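Local atomic coordinates of glutamate--tRNA ligase (Methanothermobacter thermautotrophicus, PDB entry 3AII), a protein that catalyses the ATP-dependent attachment of glutamate to tRNA, probably by way of a glutamyl-adenylate intermediate, as a non-discriminating glutamyl-tRNA synthetase of class I. Residues Asp137-Tyr148 with Arg255-Arg263; Lys202-Arg211 with Thr239-Asp250. All coordinates share one frame; numbering follows the deposited sequence.

Overall arrangement
Both contacts belong to the class I catalytic domain, apart from the C-terminal anticodon-binding domains. Their centres lie about 30 Å apart and their nearest atoms about 11 Å, so they do not touch. Along the chain, interaction 2 is nested within the loop that interaction 1 closes. The antiparallel sheet of strands 188-191, 234-237, 252-256 and 270-272 ties them together: 239-250 is the connection between its two middle strands, and 255-263 runs out of strand 252-256. Interaction 1 thus joins this inserted region back to the segment between strand 130-135 and helix 147-158, while interaction 2 lies wholly within it, joining the zinc-binding loop to 239-250.

Interaction 1 (Asp137-Tyr148 with Arg255-Arg263); sequences DTDPRRVDPEAY and RIVEAEHPR
His261 makes the one direct hydrogen bond between Asp137-Tyr148 and Arg255-Arg263: its NE2 donates to the backbone Asp137 O at 2.7 Å. The bond is almost straight, 170° at the hydrogen, and the oxygen lies in the ring plane. On the other ring nitrogen, ND1 accepts from Arg263 N at 3.0 Å, so both nitrogens are engaged and the imidazole cannot easily turn. With His261 CG anti to the backbone N (chi1 -166°), the ring reaches in beside Pro140 and Val143. Next to it, Tyr148 OH donates to Asp137 OD2 at 2.6 Å, on the lone pair pointing away from the other carboxylate oxygen; Ser169 also bonds this oxygen.

Charged groups sit mostly toward the borders. Asp139 and Arg255 form a long salt bridge, OD2 to NH1 3.7 Å, and a water that donates to Thr138 O is held weakly by Arg255 NH1; Arg255 is modelled in two conformers, so both links are doubtful. Arg141 spends its charge on Glu230 and Arg263 on Asp170, leaving their aliphatic parts and flat surfaces for packing. Ala259 CB lies over one face of the Arg141 guanidinium, and Arg263 CD comes to 3.4 Å from Tyr148 CZ.

The apolar contacts are made largely by prolines. Pro140 CG meets Val257 CG1 tip to tip at 3.8 Å, Val143 crosses Pro262 at a slant, and Pro145 CG touches Pro262 CB at 4.0 Å. Pro140, Val257 and His261 also touch Tyr271 of strand 270-272.

The arrangement is a loop-to-loop junction in the class I catalytic domain. It holds the lead-in to helix 147-158, where Asp144 makes a weak capping bond to Glu146 N and a backbone bond to Pro105 of the predicted HIGH motif, against the extension of strand 252-256.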
loop_
_atom_site.group_PDB
_atom_site.type_symbol
_atom_site.label_atom_id
_atom_site.label_comp_id
_atom_site.label_asym_id
_atom_site.label_seq_id
_atom_site.Cartn_x
_atom_site.Cartn_y
_atom_site.Cartn_z
ATOM N N ASP A 137 6.153 -12.948 -11.794
ATOM C CA ASP A 137 7.584 -12.839 -11.514
ATOM C C ASP A 137 8.452 -13.292 -12.695
ATOM O O ASP A 137 9.415 -14.032 -12.507
ATOM C CB ASP A 137 7.936 -13.644 -10.265
ATOM C CG ASP A 137 7.708 -15.132 -10.439
ATOM O OD1 ASP A 137 6.899 -15.536 -11.298
ATOM O OD2 ASP A 137 8.358 -15.911 -9.719
ATOM N N THR A 138 8.111 -12.837 -13.898
ATOM C CA THR A 138 8.857 -13.217 -15.109
ATOM C C THR A 138 9.956 -12.235 -15.534
ATOM O O THR A 138 10.454 -12.312 -16.668
ATOM C CB THR A 138 7.914 -13.370 -16.312
ATOM O OG1 THR A 138 7.169 -12.159 -16.463
ATOM C CG2 THR A 138 6.951 -14.524 -16.080
ATOM N N ASP A 139 10.330 -11.315 -14.653
ATOM C CA ASP A 139 11.479 -10.444 -14.916
ATOM C C ASP A 139 12.494 -10.732 -13.832
ATOM O O ASP A 139 12.349 -10.254 -12.699
ATOM C CB ASP A 139 11.085 -8.969 -14.892
ATOM C CG ASP A 139 12.257 -8.038 -15.202
ATOM O OD1 ASP A 139 12.008 -6.828 -15.360
ATOM O OD2 ASP A 139 13.417 -8.510 -15.294
ATOM N N PRO A 140 13.505 -11.542 -14.163
ATOM C CA PRO A 140 14.383 -12.079 -13.117
ATOM C C PRO A 140 15.138 -10.995 -12.357
ATOM O O PRO A 140 15.471 -11.212 -11.195
ATOM C CB PRO A 140 15.356 -12.976 -13.889
ATOM C CG PRO A 140 15.286 -12.504 -15.311
ATOM C CD PRO A 140 13.904 -11.981 -15.517
ATOM N N ARG A 141 15.393 -9.852 -12.988
ATOM C CA ARG A 141 16.166 -8.797 -12.327
ATOM C C ARG A 141 15.345 -7.907 -11.408
ATOM O O ARG A 141 15.907 -7.075 -10.691
ATOM C CB ARG A 141 16.889 -7.931 -13.360
ATOM C CG ARG A 141 17.965 -8.680 -14.135
ATOM C CD ARG A 141 18.879 -7.740 -14.910
ATOM N NE ARG A 141 19.925 -8.481 -15.613
ATOM C CZ ARG A 141 19.890 -8.787 -16.906
ATOM N NH1 ARG A 141 18.872 -8.389 -17.662
ATOM N NH2 ARG A 141 20.890 -9.463 -17.448
ATOM N N ARG A 142 14.025 -8.071 -11.428
ATOM C CA ARG A 142 13.134 -7.213 -10.650
ATOM C C ARG A 142 12.397 -7.970 -9.554
ATOM O O ARG A 142 11.378 -7.503 -9.047
ATOM C CB ARG A 142 12.115 -6.523 -11.556
ATOM C CG ARG A 142 12.731 -5.831 -12.764
ATOM C CD ARG A 142 13.481 -4.563 -12.381
ATOM N NE ARG A 142 14.438 -4.162 -13.410
ATOM C CZ ARG A 142 14.102 -3.675 -14.602
ATOM N NH1 ARG A 142 12.824 -3.531 -14.931
ATOM N NH2 ARG A 142 15.046 -3.339 -15.470
ATOM N N VAL A 143 12.902 -9.141 -9.195
ATOM C CA VAL A 143 12.267 -9.924 -8.147
ATOM C C VAL A 143 12.900 -9.691 -6.781
ATOM O O VAL A 143 14.116 -9.812 -6.613
ATOM C CB VAL A 143 12.334 -11.417 -8.454
ATOM C CG1 VAL A 143 11.817 -12.216 -7.264
ATOM C CG2 VAL A 143 11.548 -11.734 -9.733
ATOM N N ASP A 144 12.063 -9.361 -5.807
ATOM C CA ASP A 144 12.487 -9.305 -4.418
ATOM C C ASP A 144 12.044 -10.596 -3.743
ATOM O O ASP A 144 10.850 -10.844 -3.576
ATOM C CB ASP A 144 11.871 -8.091 -3.725
ATOM C CG ASP A 144 12.341 -7.937 -2.300
ATOM O OD1 ASP A 144 11.921 -6.966 -1.642
ATOM O OD2 ASP A 144 13.125 -8.787 -1.836
ATOM N N PRO A 145 13.008 -11.445 -3.382
ATOM C CA PRO A 145 12.726 -12.777 -2.840
ATOM C C PRO A 145 11.764 -12.733 -1.652
ATOM O O PRO A 145 10.965 -13.648 -1.480
ATOM C CB PRO A 145 14.102 -13.256 -2.369
ATOM C CG PRO A 145 15.066 -12.488 -3.167
ATOM C CD PRO A 145 14.451 -11.152 -3.411
ATOM N N GLU A 146 11.836 -11.678 -0.848
ATOM C CA GLU A 146 10.997 -11.587 0.341
ATOM C C GLU A 146 9.517 -11.358 -0.000
ATOM O O GLU A 146 8.628 -11.678 0.793
ATOM C CB GLU A 146 11.523 -10.492 1.281
ATOM C CG GLU A 146 11.510 -9.099 0.662
ATOM C CD GLU A 146 12.416 -8.113 1.379
ATOM O OE1 GLU A 146 12.966 -8.468 2.444
ATOM O OE2 GLU A 146 12.582 -6.981 0.867
ATOM N N ALA A 147 9.255 -10.820 -1.188
ATOM C CA ALA A 147 7.892 -10.473 -1.575
ATOM C C ALA A 147 6.955 -11.665 -1.724
ATOM O O ALA A 147 5.740 -11.522 -1.589
ATOM C CB ALA A 147 7.896 -9.638 -2.858
ATOM N N TYR A 148 7.490 -12.841 -2.041
ATOM C CA TYR A 148 6.625 -13.998 -2.217
ATOM C C TYR A 148 5.813 -14.273 -0.959
ATOM O O TYR A 148 4.646 -14.657 -1.033
ATOM C CB TYR A 148 7.423 -15.248 -2.592
ATOM C CG TYR A 148 8.046 -15.168 -3.969
ATOM C CD1 TYR A 148 7.288 -15.400 -5.108
ATOM C CD2 TYR A 148 9.385 -14.848 -4.123
ATOM C CE1 TYR A 148 7.857 -15.328 -6.370
ATOM C CE2 TYR A 148 9.961 -14.771 -5.368
ATOM C CZ TYR A 148 9.198 -15.008 -6.488
ATOM O OH TYR A 148 9.791 -14.928 -7.727
ATOM N N ARG A 255 11.665 -12.881 -24.880
ATOM C CA ARG A 255 13.007 -12.318 -24.992
ATOM C C ARG A 255 14.019 -13.203 -24.287
ATOM O O ARG A 255 13.653 -14.083 -23.515
ATOM C CB ARG A 255 13.056 -10.916 -24.394
ATOM C CG ARG A 255 12.670 -10.877 -22.931
ATOM C CD ARG A 255 12.790 -9.500 -22.325
ATOM N NE ARG A 255 12.557 -9.547 -20.887
ATOM C CZ ARG A 255 12.525 -8.474 -20.106
ATOM N NH1 ARG A 255 12.309 -8.605 -18.804
ATOM N NH2 ARG A 255 12.707 -7.267 -20.629
ATOM N N ILE A 256 15.297 -12.957 -24.560
ATOM C CA ILE A 256 16.365 -13.709 -23.922
ATOM C C ILE A 256 16.981 -12.828 -22.840
ATOM O O ILE A 256 17.335 -11.686 -23.115
ATOM C CB ILE A 256 17.451 -14.096 -24.945
ATOM C CG1 ILE A 256 16.854 -14.946 -26.078
ATOM C CG2 ILE A 256 18.585 -14.842 -24.242
ATOM C CD1 ILE A 256 17.761 -15.099 -27.306
ATOM N N VAL A 257 17.084 -13.350 -21.619
ATOM C CA VAL A 257 17.663 -12.608 -20.498
ATOM C C VAL A 257 18.643 -13.516 -19.789
ATOM O O VAL A 257 18.278 -14.612 -19.356
ATOM C CB VAL A 257 16.586 -12.182 -19.480
ATOM C CG1 VAL A 257 17.205 -11.357 -18.330
ATOM C CG2 VAL A 257 15.464 -11.416 -20.173
ATOM N N GLU A 258 19.891 -13.076 -19.673
ATOM C CA GLU A 258 20.884 -13.897 -18.995
ATOM C C GLU A 258 21.088 -13.375 -17.591
ATOM O O GLU A 258 21.941 -12.526 -17.347
ATOM C CB GLU A 258 22.199 -13.906 -19.772
ATOM C CG GLU A 258 22.066 -14.421 -21.197
ATOM C CD GLU A 258 23.406 -14.458 -21.914
ATOM O OE1 GLU A 258 24.258 -15.287 -21.527
ATOM O OE2 GLU A 258 23.609 -13.662 -22.859
ATOM N N ALA A 259 20.275 -13.866 -16.669
ATOM C CA ALA A 259 20.326 -13.392 -15.293
ATOM C C ALA A 259 19.791 -14.467 -14.364
ATOM O O ALA A 259 18.907 -15.228 -14.735
ATOM C CB ALA A 259 19.511 -12.104 -15.138
ATOM N N GLU A 260 20.331 -14.525 -13.154
ATOM C CA GLU A 260 19.837 -15.450 -12.153
ATOM C C GLU A 260 18.483 -14.987 -11.631
ATOM O O GLU A 260 18.333 -13.850 -11.182
ATOM C CB GLU A 260 20.829 -15.549 -10.998
ATOM C CG GLU A 260 20.306 -16.303 -9.789
ATOM C CD GLU A 260 21.261 -16.243 -8.614
ATOM O OE1 GLU A 260 22.480 -16.100 -8.847
ATOM O OE2 GLU A 260 20.792 -16.337 -7.460
ATOM N N HIS A 261 17.497 -15.872 -11.700
ATOM C CA HIS A 261 16.196 -15.627 -11.097
ATOM C C HIS A 261 16.262 -16.141 -9.665
ATOM O O HIS A 261 16.825 -17.204 -9.424
ATOM C CB HIS A 261 15.124 -16.395 -11.875
ATOM C CG HIS A 261 13.719 -15.978 -11.558
ATOM N ND1 HIS A 261 13.074 -16.348 -10.399
ATOM C CD2 HIS A 261 12.825 -15.248 -12.270
ATOM C CE1 HIS A 261 11.853 -15.846 -10.397
ATOM N NE2 HIS A 261 11.671 -15.182 -11.525
ATOM N N PRO A 262 15.676 -15.403 -8.719
ATOM C CA PRO A 262 15.796 -15.815 -7.315
ATOM C C PRO A 262 15.074 -17.118 -6.982
ATOM O O PRO A 262 15.477 -17.802 -6.041
ATOM C CB PRO A 262 15.192 -14.632 -6.549
ATOM C CG PRO A 262 15.377 -13.474 -7.459
ATOM C CD PRO A 262 15.163 -14.031 -8.838
ATOM N N ARG A 263 14.032 -17.458 -7.732
ATOM C CA ARG A 263 13.372 -18.758 -7.573
ATOM C C ARG A 263 13.986 -19.873 -8.404
ATOM O O ARG A 263 14.314 -20.941 -7.887
ATOM C CB ARG A 263 11.880 -18.668 -7.917
ATOM C CG ARG A 263 11.001 -18.263 -6.764
ATOM C CD ARG A 263 9.520 -18.317 -7.125
ATOM N NE ARG A 263 8.857 -19.535 -6.656
ATOM C CZ ARG A 263 8.469 -20.543 -7.433
ATOM N NH1 ARG A 263 8.663 -20.512 -8.748
ATOM N NH2 ARG A 263 7.863 -21.590 -6.882
HETATM O O HOH W 1 10.557 -11.024 -19.064
#

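Interaction 2 (Lys202-Arg211 with Thr239-Asp250); sequences KNRGEACHCR and TDLNHPNPAIRD. With ZN (zinc ion), chain D.
Arg211 grips Asp250 side-on, with NE donating to OD2 at 2.8 Å and NH2 to OD1 at 3.0 Å. Each oxygen uses its syn lone pair, and the guanidinium and carboxylate planes are only 11° apart, so this is a bidentate salt bridge with nearly coplanar groups. The Arg211 chain leaves with CG anti to the backbone N (chi1 -154°) and stays extended to NE, which carries the guanidinium past Leu241. Leu241 CG lies over one guanidinium face, while its CD1 packs tightly on Ala207 CA at 3.4 Å.

The carboxylate has further partners: Thr239 N approaches OD1 from above its plane at 2.9 Å, and Tyr189 OH bonds OD2. An alanine in place of Arg211 would remove the guanidinium, is likely to leave the buried Asp250 carboxylate without its charge partner and would probably uncover the side of Leu241 that it now covers.

Arg249 is likewise extended. Its NE and NH2 both close on His243 O, fixing the guanidinium's rotation, and NH1 donates to Lys202 O at 2.8 Å. That carbonyl also accepts from Gly205 N in the Schellman motif ending helix 195-203. Lys202 crosses Arg249 at a slant, CG against CB at 3.6 Å, then bends at chi3 (76°) to bring NZ to a weak bond with Pro246 O and to a water that bridges to Arg249 O. Gly205, with its positive phi, brings CA to 3.3 Å from Leu241 O.

Cys208 and Cys210 bind zinc with Cys191 and Cys193. A paired buried charge at Arg211 and a satisfied helix end at Lys202 flank this zinc-binding loop within 202-211, and together they probably fix how it sits against 239-250.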
loop_
_atom_site.group_PDB
_atom_site.type_symbol
_atom_site.label_atom_id
_atom_site.label_comp_id
_atom_site.label_asym_id
_atom_site.label_seq_id
_atom_site.Cartn_x
_atom_site.Cartn_y
_atom_site.Cartn_z
ATOM N N LYS A 202 9.043 -1.470 -39.436
ATOM C CA LYS A 202 7.769 -1.491 -38.732
ATOM C C LYS A 202 7.028 -0.160 -38.831
ATOM O O LYS A 202 5.824 -0.131 -39.070
ATOM C CB LYS A 202 8.002 -1.825 -37.255
ATOM C CG LYS A 202 6.731 -2.086 -36.464
ATOM C CD LYS A 202 7.014 -2.139 -34.964
ATOM C CE LYS A 202 7.217 -0.740 -34.384
ATOM N NZ LYS A 202 7.481 -0.772 -32.919
ATOM N N ASN A 203 7.749 0.940 -38.629
ATOM C CA ASN A 203 7.136 2.268 -38.622
ATOM C C ASN A 203 6.621 2.692 -39.990
ATOM O O ASN A 203 5.800 3.604 -40.095
ATOM C CB ASN A 203 8.109 3.320 -38.081
ATOM C CG ASN A 203 8.293 3.229 -36.583
ATOM O OD1 ASN A 203 9.369 3.526 -36.061
ATOM N ND2 ASN A 203 7.242 2.811 -35.878
ATOM N N ARG A 204 7.115 2.029 -41.031
ATOM C CA ARG A 204 6.658 2.283 -42.393
ATOM C C ARG A 204 5.731 1.174 -42.889
ATOM O O ARG A 204 5.422 1.101 -44.081
ATOM C CB ARG A 204 7.848 2.427 -43.346
ATOM C CG ARG A 204 8.930 3.380 -42.865
ATOM C CD ARG A 204 9.894 3.713 -43.995
ATOM N NE ARG A 204 10.227 2.537 -44.793
ATOM C CZ ARG A 204 11.249 1.726 -44.542
ATOM N NH1 ARG A 204 11.473 0.679 -45.322
ATOM N NH2 ARG A 204 12.045 1.959 -43.506
ATOM N N GLY A 205 5.301 0.305 -41.977
ATOM C CA GLY A 205 4.349 -0.744 -42.311
ATOM C C GLY A 205 4.906 -1.843 -43.197
ATOM O O GLY A 205 4.163 -2.517 -43.916
ATOM N N GLU A 206 6.218 -2.036 -43.145
ATOM C CA GLU A 206 6.886 -3.012 -43.999
ATOM C C GLU A 206 7.361 -4.208 -43.182
ATOM O O GLU A 206 7.861 -4.045 -42.067
ATOM C CB GLU A 206 8.067 -2.352 -44.712
ATOM C CG GLU A 206 8.856 -3.261 -45.627
ATOM C CD GLU A 206 9.794 -2.483 -46.531
ATOM O OE1 GLU A 206 9.777 -1.233 -46.470
ATOM O OE2 GLU A 206 10.545 -3.117 -47.303
ATOM N N ALA A 207 7.200 -5.406 -43.737
ATOM C CA ALA A 207 7.576 -6.631 -43.038
ATOM C C ALA A 207 9.055 -6.953 -43.198
ATOM O O ALA A 207 9.645 -6.721 -44.254
ATOM C CB ALA A 207 6.730 -7.795 -43.521
ATOM N N CYS A 208 9.653 -7.489 -42.139
ATOM C CA CYS A 208 11.010 -7.997 -42.227
ATOM C C CYS A 208 10.944 -9.384 -42.846
ATOM O O CYS A 208 9.861 -9.953 -43.005
ATOM C CB CYS A 208 11.676 -8.049 -40.847
ATOM S SG CYS A 208 11.025 -9.346 -39.752
ATOM N N HIS A 209 12.101 -9.923 -43.200
ATOM C CA HIS A 209 12.171 -11.251 -43.793
ATOM C C HIS A 209 11.643 -12.340 -42.857
ATOM O O HIS A 209 11.054 -13.321 -43.305
ATOM C CB HIS A 209 13.613 -11.560 -44.212
ATOM C CG HIS A 209 13.841 -12.991 -44.580
ATOM N ND1 HIS A 209 13.348 -13.548 -45.741
ATOM C CD2 HIS A 209 14.513 -13.978 -43.943
ATOM C CE1 HIS A 209 13.705 -14.819 -45.801
ATOM N NE2 HIS A 209 14.410 -15.106 -44.723
ATOM N N CYS A 210 11.853 -12.157 -41.554
ATOM C CA CYS A 210 11.511 -13.180 -40.572
ATOM C C CYS A 210 10.009 -13.465 -40.597
ATOM O O CYS A 210 9.566 -14.583 -40.312
ATOM C CB CYS A 210 11.910 -12.717 -39.166
ATOM S SG CYS A 210 13.596 -12.041 -39.026
ATOM N N ARG A 211 9.237 -12.437 -40.923
ATOM C CA ARG A 211 7.783 -12.523 -40.877
ATOM C C ARG A 211 7.231 -13.480 -41.926
ATOM O O ARG A 211 6.075 -13.893 -41.841
ATOM C CB ARG A 211 7.162 -11.140 -41.065
ATOM C CG ARG A 211 5.783 -10.990 -40.443
ATOM C CD ARG A 211 5.163 -9.657 -40.819
ATOM N NE ARG A 211 4.156 -9.209 -39.857
ATOM C CZ ARG A 211 2.844 -9.391 -39.991
ATOM N NH1 ARG A 211 2.357 -10.024 -41.053
ATOM N NH2 ARG A 211 2.017 -8.932 -39.060
ATOM N N THR A 239 0.675 -9.017 -35.670
ATOM C CA THR A 239 -0.535 -8.219 -35.523
ATOM C C THR A 239 -0.836 -7.521 -36.843
ATOM O O THR A 239 -1.077 -8.185 -37.841
ATOM C CB THR A 239 -0.438 -7.226 -34.357
ATOM O OG1 THR A 239 0.580 -6.254 -34.624
ATOM C CG2 THR A 239 -0.090 -7.983 -33.072
ATOM N N ASP A 240 -0.823 -6.196 -36.837
ATOM C CA ASP A 240 -1.070 -5.404 -38.036
ATOM C C ASP A 240 0.084 -4.428 -38.166
ATOM O O ASP A 240 0.256 -3.563 -37.314
ATOM C CB ASP A 240 -2.393 -4.649 -37.892
ATOM C CG ASP A 240 -2.570 -3.554 -38.937
ATOM O OD1 ASP A 240 -1.827 -3.546 -39.938
ATOM O OD2 ASP A 240 -3.462 -2.698 -38.753
ATOM N N LEU A 241 0.890 -4.573 -39.217
ATOM C CA LEU A 241 2.040 -3.687 -39.383
ATOM C C LEU A 241 1.616 -2.258 -39.717
ATOM O O LEU A 241 2.427 -1.336 -39.671
ATOM C CB LEU A 241 3.013 -4.210 -40.437
ATOM C CG LEU A 241 3.858 -5.433 -40.078
ATOM C CD1 LEU A 241 4.817 -5.742 -41.210
ATOM C CD2 LEU A 241 4.615 -5.216 -38.779
ATOM N N ASN A 242 0.343 -2.078 -40.045
ATOM C CA ASN A 242 -0.173 -0.746 -40.326
ATOM C C ASN A 242 -1.065 -0.194 -39.222
ATOM O O ASN A 242 -1.828 0.745 -39.446
ATOM C CB ASN A 242 -0.909 -0.734 -41.664
ATOM C CG ASN A 242 0.033 -0.872 -42.833
ATOM O OD1 ASN A 242 0.118 -1.928 -43.459
ATOM N ND2 ASN A 242 0.768 0.191 -43.121
ATOM N N HIS A 243 -0.966 -0.775 -38.031
ATOM C CA HIS A 243 -1.782 -0.339 -36.907
ATOM C C HIS A 243 -1.530 1.134 -36.592
ATOM O O HIS A 243 -0.381 1.574 -36.541
ATOM C CB HIS A 243 -1.496 -1.184 -35.663
ATOM C CG HIS A 243 -2.590 -1.146 -34.644
ATOM N ND1 HIS A 243 -2.850 -0.033 -33.871
ATOM C CD2 HIS A 243 -3.494 -2.083 -34.270
ATOM C CE1 HIS A 243 -3.870 -0.287 -33.069
ATOM N NE2 HIS A 243 -4.278 -1.524 -33.291
ATOM N N PRO A 244 -2.609 1.899 -36.370
ATOM C CA PRO A 244 -2.518 3.308 -35.977
ATOM C C PRO A 244 -1.558 3.527 -34.806
ATOM O O PRO A 244 -0.881 4.553 -34.748
ATOM C CB PRO A 244 -3.950 3.644 -35.558
ATOM C CG PRO A 244 -4.796 2.734 -36.370
ATOM C CD PRO A 244 -4.008 1.458 -36.533
ATOM N N ASN A 245 -1.505 2.575 -33.880
ATOM C CA ASN A 245 -0.585 2.651 -32.748
ATOM C C ASN A 245 0.657 1.785 -32.975
ATOM O O ASN A 245 0.595 0.559 -32.890
ATOM C CB ASN A 245 -1.300 2.242 -31.458
ATOM C CG ASN A 245 -0.414 2.360 -30.225
ATOM O OD1 ASN A 245 0.778 2.645 -30.323
ATOM N ND2 ASN A 245 -0.998 2.123 -29.057
ATOM N N PRO A 246 1.798 2.427 -33.247
ATOM C CA PRO A 246 3.036 1.731 -33.626
ATOM C C PRO A 246 3.477 0.682 -32.603
ATOM O O PRO A 246 4.112 -0.305 -32.981
ATOM C CB PRO A 246 4.067 2.864 -33.697
ATOM C CG PRO A 246 3.496 3.961 -32.845
ATOM C CD PRO A 246 2.014 3.871 -33.046
ATOM N N ALA A 247 3.150 0.897 -31.332
ATOM C CA ALA A 247 3.562 -0.018 -30.270
ATOM C C ALA A 247 2.876 -1.375 -30.384
ATOM O O ALA A 247 3.402 -2.389 -29.927
ATOM C CB ALA A 247 3.291 0.590 -28.910
ATOM N N ILE A 248 1.695 -1.388 -30.991
ATOM C CA ILE A 248 0.931 -2.624 -31.129
ATOM C C ILE A 248 1.423 -3.462 -32.319
ATOM O O ILE A 248 1.113 -4.657 -32.436
ATOM C CB ILE A 248 -0.579 -2.312 -31.222
ATOM C CG1 ILE A 248 -1.035 -1.595 -29.947
ATOM C CG2 ILE A 248 -1.386 -3.583 -31.443
ATOM C CD1 ILE A 248 -2.483 -1.181 -29.973
ATOM N N ARG A 249 2.211 -2.838 -33.190
ATOM C CA ARG A 249 2.740 -3.502 -34.378
ATOM C C ARG A 249 3.751 -4.607 -34.048
ATOM O O ARG A 249 4.830 -4.337 -33.523
ATOM C CB ARG A 249 3.376 -2.477 -35.319
ATOM C CG ARG A 249 2.378 -1.494 -35.917
ATOM C CD ARG A 249 3.081 -0.473 -36.801
ATOM N NE ARG A 249 2.165 0.585 -37.213
ATOM C CZ ARG A 249 2.462 1.526 -38.105
ATOM N NH1 ARG A 249 3.657 1.541 -38.683
ATOM N NH2 ARG A 249 1.561 2.449 -38.419
ATOM N N ASP A 250 3.382 -5.847 -34.354
ATOM C CA ASP A 250 4.214 -7.029 -34.082
ATOM C C ASP A 250 5.007 -6.971 -32.770
ATOM O O ASP A 250 6.239 -7.040 -32.762
ATOM C CB ASP A 250 5.151 -7.327 -35.256
ATOM C CG ASP A 250 4.406 -7.850 -36.485
ATOM O OD1 ASP A 250 3.163 -7.720 -36.533
ATOM O OD2 ASP A 250 5.064 -8.400 -37.383
HETATM ZN ZN ZN D . 13.025 -9.811 -38.459
HETATM O O HOH W 2 6.127 -3.069 -31.689
#